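Local coordinates for cell division cycle protein 123 (Schizosaccharomyces pombe, PDB 4ZGP) that acts as an ATP-dependent chaperone that binds the gamma subunit of eIF2 and allows it to assemble with the alpha and beta subunits, at residues 112-117 against 142-147; 190-195 against 246-251; 207-212 against 267-272. One frame throughout, in Å; residues are numbered along the deposited sequence.

Contact 1 (112-117 against 142-147). With ADP (adenosine-5'-diphosphate), chain C.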
loop_
_atom_site.group_PDB
_atom_site.type_symbol
_atom_site.label_atom_id
_atom_site.label_comp_id
_atom_site.label_asym_id
_atom_site.label_seq_id
_atom_site.Cartn_x
_atom_site.Cartn_y
_atom_site.Cartn_z
ATOM N N VAL A 112 -0.042 -11.543 10.618
ATOM C CA VAL A 112 0.489 -10.527 9.697
ATOM C C VAL A 112 -0.332 -10.373 8.413
ATOM O O VAL A 112 -1.117 -11.248 8.052
ATOM C CB VAL A 112 1.954 -10.839 9.285
ATOM C CG1 VAL A 112 2.840 -11.030 10.516
ATOM C CG2 VAL A 112 2.034 -12.061 8.372
ATOM N N VAL A 113 -0.145 -9.232 7.752
ATOM C CA VAL A 113 -0.620 -9.015 6.392
ATOM C C VAL A 113 0.596 -8.902 5.475
ATOM O O VAL A 113 1.454 -8.051 5.694
ATOM C CB VAL A 113 -1.490 -7.734 6.286
ATOM C CG1 VAL A 113 -1.787 -7.413 4.828
ATOM C CG2 VAL A 113 -2.797 -7.891 7.068
ATOM N N PRO A 114 0.707 -9.789 4.475
ATOM C CA PRO A 114 1.885 -9.796 3.604
ATOM C C PRO A 114 1.732 -8.878 2.405
ATOM O O PRO A 114 0.603 -8.669 1.972
ATOM C CB PRO A 114 1.953 -11.240 3.134
ATOM C CG PRO A 114 0.460 -11.619 3.038
ATOM C CD PRO A 114 -0.196 -10.918 4.197
ATOM N N LYS A 115 2.835 -8.357 1.877
ATOM C CA LYS A 115 2.797 -7.655 0.575
ATOM C C LYS A 115 4.202 -7.719 -0.030
ATOM O O LYS A 115 5.149 -8.094 0.664
ATOM C CB LYS A 115 2.311 -6.199 0.732
ATOM C CG LYS A 115 3.233 -5.313 1.560
ATOM C CD LYS A 115 2.697 -3.870 1.731
ATOM C CE LYS A 115 2.911 -3.054 0.452
ATOM N NZ LYS A 115 2.337 -1.662 0.529
ATOM N N LEU A 116 4.353 -7.411 -1.317
ATOM C CA LEU A 116 5.697 -7.233 -1.855
ATOM C C LEU A 116 5.980 -5.734 -1.863
ATOM O O LEU A 116 5.472 -5.011 -1.003
ATOM C CB LEU A 116 5.865 -7.867 -3.237
ATOM C CG LEU A 116 5.568 -9.373 -3.330
ATOM C CD1 LEU A 116 5.998 -9.923 -4.674
ATOM C CD2 LEU A 116 6.209 -10.177 -2.184
ATOM N N ASN A 117 6.810 -5.267 -2.793
ATOM C CA ASN A 117 7.314 -3.912 -2.669
ATOM C C ASN A 117 6.212 -2.872 -2.713
ATOM O O ASN A 117 6.325 -1.843 -2.052
ATOM C CB ASN A 117 8.343 -3.586 -3.763
ATOM C CG ASN A 117 9.490 -4.610 -3.846
ATOM O OD1 ASN A 117 9.261 -5.826 -3.877
ATOM N ND2 ASN A 117 10.727 -4.112 -3.902
ATOM N N LEU A 142 2.004 -17.326 1.832
ATOM C CA LEU A 142 2.414 -17.700 0.486
ATOM C C LEU A 142 1.218 -17.938 -0.425
ATOM O O LEU A 142 1.237 -17.576 -1.602
ATOM C CB LEU A 142 3.299 -18.955 0.536
ATOM C CG LEU A 142 4.688 -18.724 1.150
ATOM C CD1 LEU A 142 5.385 -20.033 1.505
ATOM C CD2 LEU A 142 5.537 -17.927 0.188
ATOM N N LEU A 143 0.180 -18.553 0.124
ATOM C CA LEU A 143 -1.011 -18.840 -0.662
ATOM C C LEU A 143 -1.664 -17.525 -1.091
ATOM O O LEU A 143 -2.028 -17.342 -2.261
ATOM C CB LEU A 143 -1.970 -19.717 0.149
ATOM C CG LEU A 143 -3.159 -20.380 -0.533
ATOM C CD1 LEU A 143 -3.322 -21.799 -0.009
ATOM C CD2 LEU A 143 -4.392 -19.586 -0.225
ATOM N N LEU A 144 -1.761 -16.588 -0.153
ATOM C CA LEU A 144 -2.379 -15.298 -0.443
ATOM C C LEU A 144 -1.574 -14.509 -1.484
ATOM O O LEU A 144 -2.136 -13.944 -2.427
ATOM C CB LEU A 144 -2.534 -14.494 0.852
ATOM C CG LEU A 144 -3.294 -13.168 0.834
ATOM C CD1 LEU A 144 -4.742 -13.336 0.349
ATOM C CD2 LEU A 144 -3.284 -12.562 2.227
ATOM N N LEU A 145 -0.256 -14.485 -1.332
ATOM C CA LEU A 145 0.581 -13.765 -2.289
ATOM C C LEU A 145 0.553 -14.390 -3.676
ATOM O O LEU A 145 0.567 -13.679 -4.680
ATOM C CB LEU A 145 2.033 -13.699 -1.804
ATOM C CG LEU A 145 2.285 -12.880 -0.535
ATOM C CD1 LEU A 145 3.762 -12.954 -0.168
ATOM C CD2 LEU A 145 1.851 -11.433 -0.732
ATOM N N LYS A 146 0.545 -15.719 -3.728
ATOM C CA LYS A 146 0.537 -16.427 -5.006
ATOM C C LYS A 146 -0.749 -16.167 -5.802
ATOM O O LYS A 146 -0.741 -16.219 -7.036
ATOM C CB LYS A 146 0.717 -17.936 -4.778
ATOM C CG LYS A 146 1.020 -18.734 -6.036
ATOM C CD LYS A 146 1.046 -20.234 -5.761
ATOM C CE LYS A 146 -0.240 -20.909 -6.233
ATOM N NZ LYS A 146 -0.217 -22.389 -6.045
ATOM N N SER A 147 -1.845 -15.868 -5.108
ATOM C CA SER A 147 -3.149 -15.786 -5.778
ATOM C C SER A 147 -3.546 -14.377 -6.192
ATOM O O SER A 147 -4.598 -14.176 -6.805
ATOM C CB SER A 147 -4.230 -16.363 -4.876
ATOM O OG SER A 147 -3.784 -17.584 -4.338
HETATM P PB ADP C . -2.921 -0.821 -1.062
HETATM O O1B ADP C . -2.341 0.567 -0.841
HETATM O O2B ADP C . -2.175 -1.641 -2.099
HETATM O O3B ADP C . -4.432 -0.770 -1.162
HETATM P PA ADP C . -2.692 -1.192 1.802
HETATM O O1A ADP C . -3.019 0.281 1.805
HETATM O O2A ADP C . -1.482 -1.762 2.524
HETATM O O3A ADP C . -2.597 -1.697 0.270
HETATM O "O5'" ADP C . -3.989 -1.945 2.375
HETATM C "C5'" ADP C . -4.922 -2.623 1.533
HETATM C "C4'" ADP C . -6.096 -2.949 2.441
HETATM O "O4'" ADP C . -5.740 -4.033 3.301
HETATM C "C3'" ADP C . -6.414 -1.768 3.344
HETATM O "O3'" ADP C . -7.533 -1.027 2.849
HETATM C "C2'" ADP C . -6.706 -2.374 4.701
HETATM O "O2'" ADP C . -8.115 -2.468 4.930
HETATM C "C1'" ADP C . -6.120 -3.770 4.656
HETATM N N9 ADP C . -4.904 -3.771 5.507
HETATM C C8 ADP C . -3.706 -3.258 5.153
HETATM N N7 ADP C . -2.798 -3.413 6.156
HETATM C C5 ADP C . -3.423 -4.041 7.178
HETATM C C6 ADP C . -3.037 -4.515 8.528
HETATM N N6 ADP C . -1.765 -4.327 8.968
HETATM N N1 ADP C . -3.985 -5.127 9.287
HETATM C C2 ADP C . -5.239 -5.309 8.817
HETATM N N3 ADP C . -5.659 -4.905 7.600
HETATM C C4 ADP C . -4.809 -4.276 6.745
#
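The pyrrolidine ring of Pro114 is met by two leucines of helix 138-146: Leu145 meets its CB-CG rim, the two side chains lying obliquely to each other, and Leu144 reaches the rim at CG and CD. One residue earlier on the strand, Val113 lays CG2 over a face of the adenine, almost above the middle of the six-membered ring and slightly toward C6, 3.7 Å from ADP C6. Toward the helix, Pro114 CB lies 3.9 Å from Leu145 CD2, and Pro114 CG is equally close, 3.9 Å, to Leu144 CD2. Leu144 gets there because its CG stands anti to the backbone N (chi1 -173°), which swings the branch across the proline at about a right angle. Leu145 spreads further along the strand: CD2 also rests 4.1 Å from the backbone CA of Lys115, and CD1 meets Leu116 CD2 at 4.2 Å. No hydrogen bond joins the two segments, whose axes pass 8.7 Å apart at 37°; the seam is held by apolar branches alone. The first side-chain bond of Lys115 points away from the helix, and its NZ, on the nucleotide side, hydrogen-bonds to Trp118 O and forms a salt bridge with Asp258. Strand 112-115 is thus backed by a helix and fronted by nucleotide, as expected of the ATP-grasp fold, in which ATP is held between two beta-sheets.

Contact 2 (190-195 against 246-251). With ADP (adenosine-5'-diphosphate), chain C.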
loop_
_atom_site.group_PDB
_atom_site.type_symbol
_atom_site.label_atom_id
_atom_site.label_comp_id
_atom_site.label_asym_id
_atom_site.label_seq_id
_atom_site.Cartn_x
_atom_site.Cartn_y
_atom_site.Cartn_z
ATOM N N ALA A 190 -12.755 -0.359 8.457
ATOM C CA ALA A 190 -12.558 -0.071 7.039
ATOM C C ALA A 190 -12.981 1.347 6.678
ATOM O O ALA A 190 -12.408 1.960 5.763
ATOM C CB ALA A 190 -13.320 -1.081 6.181
ATOM N N SER A 191 -13.977 1.868 7.397
ATOM C CA SER A 191 -14.587 3.147 7.047
ATOM C C SER A 191 -13.850 4.346 7.626
ATOM O O SER A 191 -14.237 5.478 7.371
ATOM C CB SER A 191 -16.052 3.193 7.503
ATOM O OG SER A 191 -16.842 2.214 6.843
ATOM N N THR A 192 -12.814 4.126 8.429
ATOM C CA THR A 192 -12.022 5.278 8.867
ATOM C C THR A 192 -10.621 5.225 8.245
ATOM O O THR A 192 -9.648 5.749 8.815
ATOM C CB THR A 192 -11.935 5.392 10.399
ATOM O OG1 THR A 192 -11.252 4.263 10.926
ATOM C CG2 THR A 192 -13.349 5.459 11.019
ATOM N N GLU A 193 -10.557 4.611 7.069
ATOM C CA GLU A 193 -9.350 4.687 6.260
ATOM C C GLU A 193 -9.592 5.642 5.095
ATOM O O GLU A 193 -10.695 5.708 4.543
ATOM C CB GLU A 193 -8.920 3.310 5.753
ATOM C CG GLU A 193 -7.407 3.164 5.711
ATOM C CD GLU A 193 -6.917 2.178 4.683
ATOM O OE1 GLU A 193 -7.635 1.189 4.410
ATOM O OE2 GLU A 193 -5.811 2.404 4.154
ATOM N N PHE A 194 -8.558 6.398 4.740
ATOM C CA PHE A 194 -8.712 7.409 3.689
ATOM C C PHE A 194 -7.572 7.327 2.689
ATOM O O PHE A 194 -6.472 6.897 3.023
ATOM C CB PHE A 194 -8.755 8.830 4.283
ATOM C CG PHE A 194 -9.868 9.037 5.262
ATOM C CD1 PHE A 194 -11.124 9.436 4.823
ATOM C CD2 PHE A 194 -9.670 8.786 6.620
ATOM C CE1 PHE A 194 -12.184 9.610 5.729
ATOM C CE2 PHE A 194 -10.729 8.976 7.542
ATOM C CZ PHE A 194 -11.973 9.388 7.093
ATOM N N ARG A 195 -7.837 7.791 1.475
ATOM C CA ARG A 195 -6.796 7.920 0.471
ATOM C C ARG A 195 -6.612 9.405 0.182
ATOM O O ARG A 195 -7.589 10.107 -0.039
ATOM C CB ARG A 195 -7.165 7.155 -0.790
ATOM C CG ARG A 195 -6.162 7.358 -1.923
ATOM C CD ARG A 195 -6.154 6.184 -2.891
ATOM N NE ARG A 195 -5.579 4.979 -2.297
ATOM C CZ ARG A 195 -5.401 3.838 -2.953
ATOM N NH1 ARG A 195 -5.787 3.743 -4.218
ATOM N NH2 ARG A 195 -4.838 2.786 -2.341
ATOM N N ASP A 246 -2.153 6.519 1.961
ATOM C CA ASP A 246 -3.343 5.966 2.604
ATOM C C ASP A 246 -3.169 6.107 4.100
ATOM O O ASP A 246 -2.061 5.951 4.616
ATOM C CB ASP A 246 -3.570 4.490 2.233
ATOM C CG ASP A 246 -3.947 4.308 0.768
ATOM O OD1 ASP A 246 -4.418 5.279 0.140
ATOM O OD2 ASP A 246 -3.762 3.203 0.241
ATOM N N VAL A 247 -4.247 6.447 4.797
ATOM C CA VAL A 247 -4.169 6.655 6.238
ATOM C C VAL A 247 -5.295 5.944 6.956
ATOM O O VAL A 247 -6.382 5.818 6.427
ATOM C CB VAL A 247 -4.232 8.134 6.604
ATOM C CG1 VAL A 247 -3.024 8.801 6.119
ATOM C CG2 VAL A 247 -5.481 8.784 6.018
ATOM N N TYR A 248 -4.994 5.463 8.156
ATOM C CA TYR A 248 -5.995 4.868 9.019
ATOM C C TYR A 248 -6.103 5.757 10.254
ATOM O O TYR A 248 -5.110 6.022 10.925
ATOM C CB TYR A 248 -5.613 3.442 9.407
ATOM C CG TYR A 248 -6.601 2.828 10.380
ATOM C CD1 TYR A 248 -7.948 2.751 10.068
ATOM C CD2 TYR A 248 -6.171 2.303 11.597
ATOM C CE1 TYR A 248 -8.868 2.180 10.966
ATOM C CE2 TYR A 248 -7.081 1.714 12.496
ATOM C CZ TYR A 248 -8.424 1.663 12.174
ATOM O OH TYR A 248 -9.330 1.094 13.061
ATOM N N ILE A 249 -7.302 6.243 10.542
ATOM C CA ILE A 249 -7.463 7.172 11.656
ATOM C C ILE A 249 -8.336 6.512 12.696
ATOM O O ILE A 249 -9.450 6.113 12.418
ATOM C CB ILE A 249 -8.057 8.517 11.202
ATOM C CG1 ILE A 249 -7.100 9.173 10.201
ATOM C CG2 ILE A 249 -8.258 9.449 12.410
ATOM C CD1 ILE A 249 -7.576 10.509 9.619
ATOM N N HIS A 250 -7.795 6.369 13.894
ATOM C CA HIS A 250 -8.469 5.607 14.924
ATOM C C HIS A 250 -8.173 6.267 16.262
ATOM O O HIS A 250 -7.019 6.511 16.590
ATOM C CB HIS A 250 -8.000 4.153 14.904
ATOM C CG HIS A 250 -8.667 3.289 15.926
ATOM N ND1 HIS A 250 -9.991 2.916 15.834
ATOM C CD2 HIS A 250 -8.190 2.705 17.051
ATOM C CE1 HIS A 250 -10.303 2.147 16.864
ATOM N NE2 HIS A 250 -9.227 2.009 17.619
ATOM N N LYS A 251 -9.223 6.586 17.014
ATOM C CA LYS A 251 -9.058 7.241 18.314
ATOM C C LYS A 251 -8.114 8.438 18.263
ATOM O O LYS A 251 -7.156 8.512 19.041
ATOM C CB LYS A 251 -8.549 6.237 19.347
ATOM C CG LYS A 251 -9.446 5.043 19.564
ATOM C CD LYS A 251 -8.713 4.001 20.412
ATOM C CE LYS A 251 -9.521 3.565 21.619
ATOM N NZ LYS A 251 -10.155 4.681 22.376
HETATM P PB ADP C . -2.921 -0.821 -1.062
HETATM O O1B ADP C . -2.341 0.567 -0.841
HETATM O O2B ADP C . -2.175 -1.641 -2.099
HETATM O O3B ADP C . -4.432 -0.770 -1.162
HETATM P PA ADP C . -2.692 -1.192 1.802
HETATM O O1A ADP C . -3.019 0.281 1.805
HETATM O O2A ADP C . -1.482 -1.762 2.524
HETATM O O3A ADP C . -2.597 -1.697 0.270
HETATM O "O5'" ADP C . -3.989 -1.945 2.375
HETATM C "C5'" ADP C . -4.922 -2.623 1.533
HETATM C "C4'" ADP C . -6.096 -2.949 2.441
HETATM O "O4'" ADP C . -5.740 -4.033 3.301
HETATM C "C3'" ADP C . -6.414 -1.768 3.344
HETATM O "O3'" ADP C . -7.533 -1.027 2.849
HETATM C "C2'" ADP C . -6.706 -2.374 4.701
HETATM O "O2'" ADP C . -8.115 -2.468 4.930
HETATM C "C1'" ADP C . -6.120 -3.770 4.656
HETATM N N9 ADP C . -4.904 -3.771 5.507
HETATM C C8 ADP C . -3.706 -3.258 5.153
HETATM N N7 ADP C . -2.798 -3.413 6.156
HETATM C C5 ADP C . -3.423 -4.041 7.178
HETATM C C6 ADP C . -3.037 -4.515 8.528
HETATM N N6 ADP C . -1.765 -4.327 8.968
HETATM N N1 ADP C . -3.985 -5.127 9.287
HETATM C C2 ADP C . -5.239 -5.309 8.817
HETATM N N3 ADP C . -5.659 -4.905 7.600
HETATM C C4 ADP C . -4.809 -4.276 6.745
#
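Arg195 grips the carboxylate of Asp246 side-on with two nitrogens, NE to OD1 at 2.7 Å and NH2 to OD2 at 2.8 Å. The guanidinium and carboxylate planes are only 3° apart, and each oxygen offers its syn lone pair, giving two nearly straight bonds. A bend at chi3 of Arg195 (-70°) brings the NE side of the group round to its partner. OD2 of Asp246 also forms a salt bridge with Arg209, so the acid sits among cationic groups next to the beta-phosphate of ADP. A methionine in place of Arg195 would lack both in-plane donors, and would probably leave OD1 of Asp246 without its mate and the carboxylate freer to turn beside the phosphate. Glu193, on the same sheet face, accepts a 2.7 Å bond at OE1 from ADP O3' in the conformer described, while its OE2 pairs with Arg209. These acids and Arg195 stand on neighbouring antiparallel strands of the larger ATP-grasp sheet, whose nucleotide-facing side they line. Between the strands, Phe194 and Val247 form a hydrogen-bonded pair, Phe194 N to Val247 O at 2.8 Å and Val247 N to Phe194 O at 2.9 Å. At the strand end Ile249 N reaches Thr192 O at 3.0 Å, and the Thr192 hydroxyl OG1 gives a second bond to Ile249 O, tilted 26° from the carbonyl plane. That hydroxyl also lies against CE1 of Tyr248, whose OH bonds to His189 N. On the reverse face the Phe194 ring and Ile249 cross at about a right angle, Phe194 CD2 to Ile249 CD1 4.0 Å, and Tyr224 of helix 221-233 covers both.

Contact 3 (207-212 against 267-272). With ADP (adenosine-5'-diphosphate), chain C.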
loop_
_atom_site.group_PDB
_atom_site.type_symbol
_atom_site.label_atom_id
_atom_site.label_comp_id
_atom_site.label_asym_id
_atom_site.label_seq_id
_atom_site.Cartn_x
_atom_site.Cartn_y
_atom_site.Cartn_z
ATOM N N CYS A 207 -10.367 11.054 0.173
ATOM C CA CYS A 207 -11.654 10.397 0.190
ATOM C C CYS A 207 -11.613 9.193 1.076
ATOM O O CYS A 207 -10.556 8.652 1.367
ATOM C CB CYS A 207 -12.096 9.992 -1.231
ATOM S SG CYS A 207 -11.053 8.834 -2.138
ATOM N N GLN A 208 -12.792 8.818 1.538
ATOM C CA GLN A 208 -13.003 7.538 2.179
ATOM C C GLN A 208 -12.466 6.402 1.314
ATOM O O GLN A 208 -12.640 6.389 0.082
ATOM C CB GLN A 208 -14.489 7.323 2.473
ATOM C CG GLN A 208 -14.789 6.067 3.274
ATOM C CD GLN A 208 -16.242 5.974 3.691
ATOM O OE1 GLN A 208 -17.021 6.899 3.458
ATOM N NE2 GLN A 208 -16.613 4.855 4.307
ATOM N N ARG A 209 -11.828 5.426 1.959
ATOM C CA ARG A 209 -11.149 4.375 1.216
ATOM C C ARG A 209 -12.052 3.207 0.850
ATOM O O ARG A 209 -11.881 2.597 -0.205
ATOM C CB ARG A 209 -9.945 3.875 2.008
ATOM C CG ARG A 209 -8.641 4.394 1.470
ATOM C CD ARG A 209 -7.888 3.325 0.705
ATOM N NE ARG A 209 -6.829 2.755 1.521
ATOM C CZ ARG A 209 -6.117 1.685 1.190
ATOM N NH1 ARG A 209 -5.167 1.260 2.003
ATOM N NH2 ARG A 209 -6.352 1.051 0.051
ATOM N N ASP A 210 -13.028 2.900 1.697
ATOM C CA ASP A 210 -13.917 1.768 1.412
ATOM C C ASP A 210 -15.173 2.250 0.711
ATOM O O ASP A 210 -15.269 3.424 0.365
ATOM C CB ASP A 210 -14.285 1.029 2.698
ATOM C CG ASP A 210 -15.157 1.854 3.597
ATOM O OD1 ASP A 210 -14.910 3.077 3.681
ATOM O OD2 ASP A 210 -16.089 1.294 4.216
ATOM N N ASP A 211 -16.157 1.377 0.512
ATOM C CA ASP A 211 -17.334 1.824 -0.234
ATOM C C ASP A 211 -18.642 1.766 0.549
ATOM O O ASP A 211 -19.721 1.740 -0.033
ATOM C CB ASP A 211 -17.481 1.031 -1.542
ATOM C CG ASP A 211 -17.243 -0.450 -1.361
ATOM O OD1 ASP A 211 -17.582 -0.983 -0.282
ATOM O OD2 ASP A 211 -16.718 -1.084 -2.306
ATOM N N ASN A 212 -18.556 1.793 1.873
ATOM C CA ASN A 212 -19.771 1.807 2.672
ATOM C C ASN A 212 -19.976 3.139 3.352
ATOM O O ASN A 212 -19.051 3.709 3.926
ATOM C CB ASN A 212 -19.750 0.680 3.699
ATOM C CG ASN A 212 -19.836 -0.685 3.051
ATOM O OD1 ASN A 212 -20.838 -1.015 2.416
ATOM N ND2 ASN A 212 -18.779 -1.486 3.196
ATOM N N ASP A 267 -5.513 3.669 -7.795
ATOM C CA ASP A 267 -6.972 3.898 -7.835
ATOM C C ASP A 267 -7.379 5.253 -7.245
ATOM O O ASP A 267 -7.042 5.571 -6.104
ATOM C CB ASP A 267 -7.711 2.775 -7.094
ATOM C CG ASP A 267 -9.186 2.693 -7.472
ATOM O OD1 ASP A 267 -9.741 3.701 -7.969
ATOM O OD2 ASP A 267 -9.790 1.606 -7.284
ATOM N N GLY A 268 -8.103 6.067 -8.022
ATOM C CA GLY A 268 -8.507 7.380 -7.551
ATOM C C GLY A 268 -9.741 7.309 -6.671
ATOM O O GLY A 268 -10.106 8.274 -5.999
ATOM N N LEU A 269 -10.384 6.144 -6.683
ATOM C CA LEU A 269 -11.534 5.859 -5.824
ATOM C C LEU A 269 -12.699 6.810 -6.102
ATOM O O LEU A 269 -13.353 6.670 -7.137
ATOM C CB LEU A 269 -11.114 5.887 -4.344
ATOM C CG LEU A 269 -10.077 4.803 -3.988
ATOM C CD1 LEU A 269 -9.654 4.954 -2.519
ATOM C CD2 LEU A 269 -10.637 3.396 -4.213
ATOM N N LEU A 270 -12.981 7.753 -5.205
ATOM C CA LEU A 270 -14.100 8.678 -5.432
ATOM C C LEU A 270 -13.712 9.865 -6.311
ATOM O O LEU A 270 -14.563 10.703 -6.644
ATOM C CB LEU A 270 -14.664 9.190 -4.108
ATOM C CG LEU A 270 -15.227 8.057 -3.248
ATOM C CD1 LEU A 270 -15.827 8.630 -1.972
ATOM C CD2 LEU A 270 -16.267 7.275 -4.056
ATOM N N PHE A 271 -12.433 9.944 -6.672
ATOM C CA PHE A 271 -11.951 10.954 -7.622
ATOM C C PHE A 271 -11.560 10.326 -8.949
ATOM O O PHE A 271 -11.072 9.199 -8.997
ATOM C CB PHE A 271 -10.735 11.717 -7.064
ATOM C CG PHE A 271 -11.044 12.520 -5.854
ATOM C CD1 PHE A 271 -11.606 13.782 -5.965
ATOM C CD2 PHE A 271 -10.796 12.014 -4.594
ATOM C CE1 PHE A 271 -11.919 14.526 -4.847
ATOM C CE2 PHE A 271 -11.102 12.760 -3.467
ATOM C CZ PHE A 271 -11.676 14.018 -3.589
ATOM N N SER A 272 -11.759 11.054 -10.044
ATOM C CA SER A 272 -11.174 10.621 -11.304
ATOM C C SER A 272 -9.815 11.283 -11.485
ATOM O O SER A 272 -9.562 12.362 -10.951
ATOM C CB SER A 272 -12.069 10.992 -12.487
ATOM O OG SER A 272 -12.038 12.394 -12.661
HETATM P PB ADP C . -2.921 -0.821 -1.062
HETATM O O1B ADP C . -2.341 0.567 -0.841
HETATM O O2B ADP C . -2.175 -1.641 -2.099
HETATM O O3B ADP C . -4.432 -0.770 -1.162
HETATM P PA ADP C . -2.692 -1.192 1.802
HETATM O O1A ADP C . -3.019 0.281 1.805
HETATM O O2A ADP C . -1.482 -1.762 2.524
HETATM O O3A ADP C . -2.597 -1.697 0.270
HETATM O "O5'" ADP C . -3.989 -1.945 2.375
HETATM C "C5'" ADP C . -4.922 -2.623 1.533
HETATM C "C4'" ADP C . -6.096 -2.949 2.441
HETATM O "O4'" ADP C . -5.740 -4.033 3.301
HETATM C "C3'" ADP C . -6.414 -1.768 3.344
HETATM O "O3'" ADP C . -7.533 -1.027 2.849
HETATM C "C2'" ADP C . -6.706 -2.374 4.701
HETATM O "O2'" ADP C . -8.115 -2.468 4.930
HETATM C "C1'" ADP C . -6.120 -3.770 4.656
HETATM N N9 ADP C . -4.904 -3.771 5.507
HETATM C C8 ADP C . -3.706 -3.258 5.153
HETATM N N7 ADP C . -2.798 -3.413 6.156
HETATM C C5 ADP C . -3.423 -4.041 7.178
HETATM C C6 ADP C . -3.037 -4.515 8.528
HETATM N N6 ADP C . -1.765 -4.327 8.968
HETATM N N1 ADP C . -3.985 -5.127 9.287
HETATM C C2 ADP C . -5.239 -5.309 8.817
HETATM N N3 ADP C . -5.659 -4.905 7.600
HETATM C C4 ADP C . -4.809 -4.276 6.745
#
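Cys207 fits into the bend of 267-272, its side chain meeting four consecutive residues, Gly268 to Phe271. SG lies between the backbone N and the carbonyl carbon (chi1 61°), and from there it packs 3.7 Å from Leu269 CB and faces the peptide at Leu270. The methylene does the rest: Cys207 CB is 3.7 Å from CE2 of Phe271 and 3.9 Å from Leu270 CB. Leu270 runs alongside this methylene, its CB, CG and CD1 all lying against Cys207 CB. The sulfur also makes an oblique sulfur-aromatic contact with Phe271, SG lying 5.1 Å from the ring centroid and 72° off the ring normal. Beyond this ring come Glu287 and Arg289 of strand 287-289, the outermost strand next to 202-208, so the loop packs on the face of the larger ATP-grasp sheet that carries Arg195, toward its 287-289 edge. Its shape is set by two turns. Asp267 OD1 accepts Leu269 N at 2.8 Å, from above the carboxylate plane, in an Asx turn; Phe271 N then bonds to Gly268 O at 2.9 Å and closes a type II' beta turn. Leu269 takes the second position of that turn with a positive phi (61°), a position in type II' turns that favours glycine, and its first side-chain bond points toward 207-212. CD1 of Leu269 rests 4.0 Å from Arg209 O, just past the strand end, and against the aliphatic CD of the same arginine, crossing it obliquely. Past this apolar stem, in the conformer described, Arg209 NH2 bonds to ADP O3B at 2.9 Å, and the ribose O3' sits over one face of the guanidinium. NH1 is also the salt-bridge partner of Glu193 and Asp246, so the charged end lies between acids and diphosphate.

Along the chain contact 1 closes before the other two open, whereas contacts 2 and 3 interleave, their segments alternating. Contact 1 belongs to the three-stranded antiparallel sheet through strand 112-115; its centre is about 22 Å from that of contact 2 and about 23 Å from that of contact 3. Those two, with centres about 12 Å apart, share the five-stranded mixed sheet, where strands 193-199 and 202-208 are neighbours, and they touch through the probable backbone bond from Arg195 N to Cys207 O as well as the Glu193–Arg209 salt bridge. All three contacts reach the same ADP: contact 1 at the adenine, contacts 2 and 3 at the ribose and phosphates. The nucleotide therefore bridges the two sheets of the ATP-grasp fold.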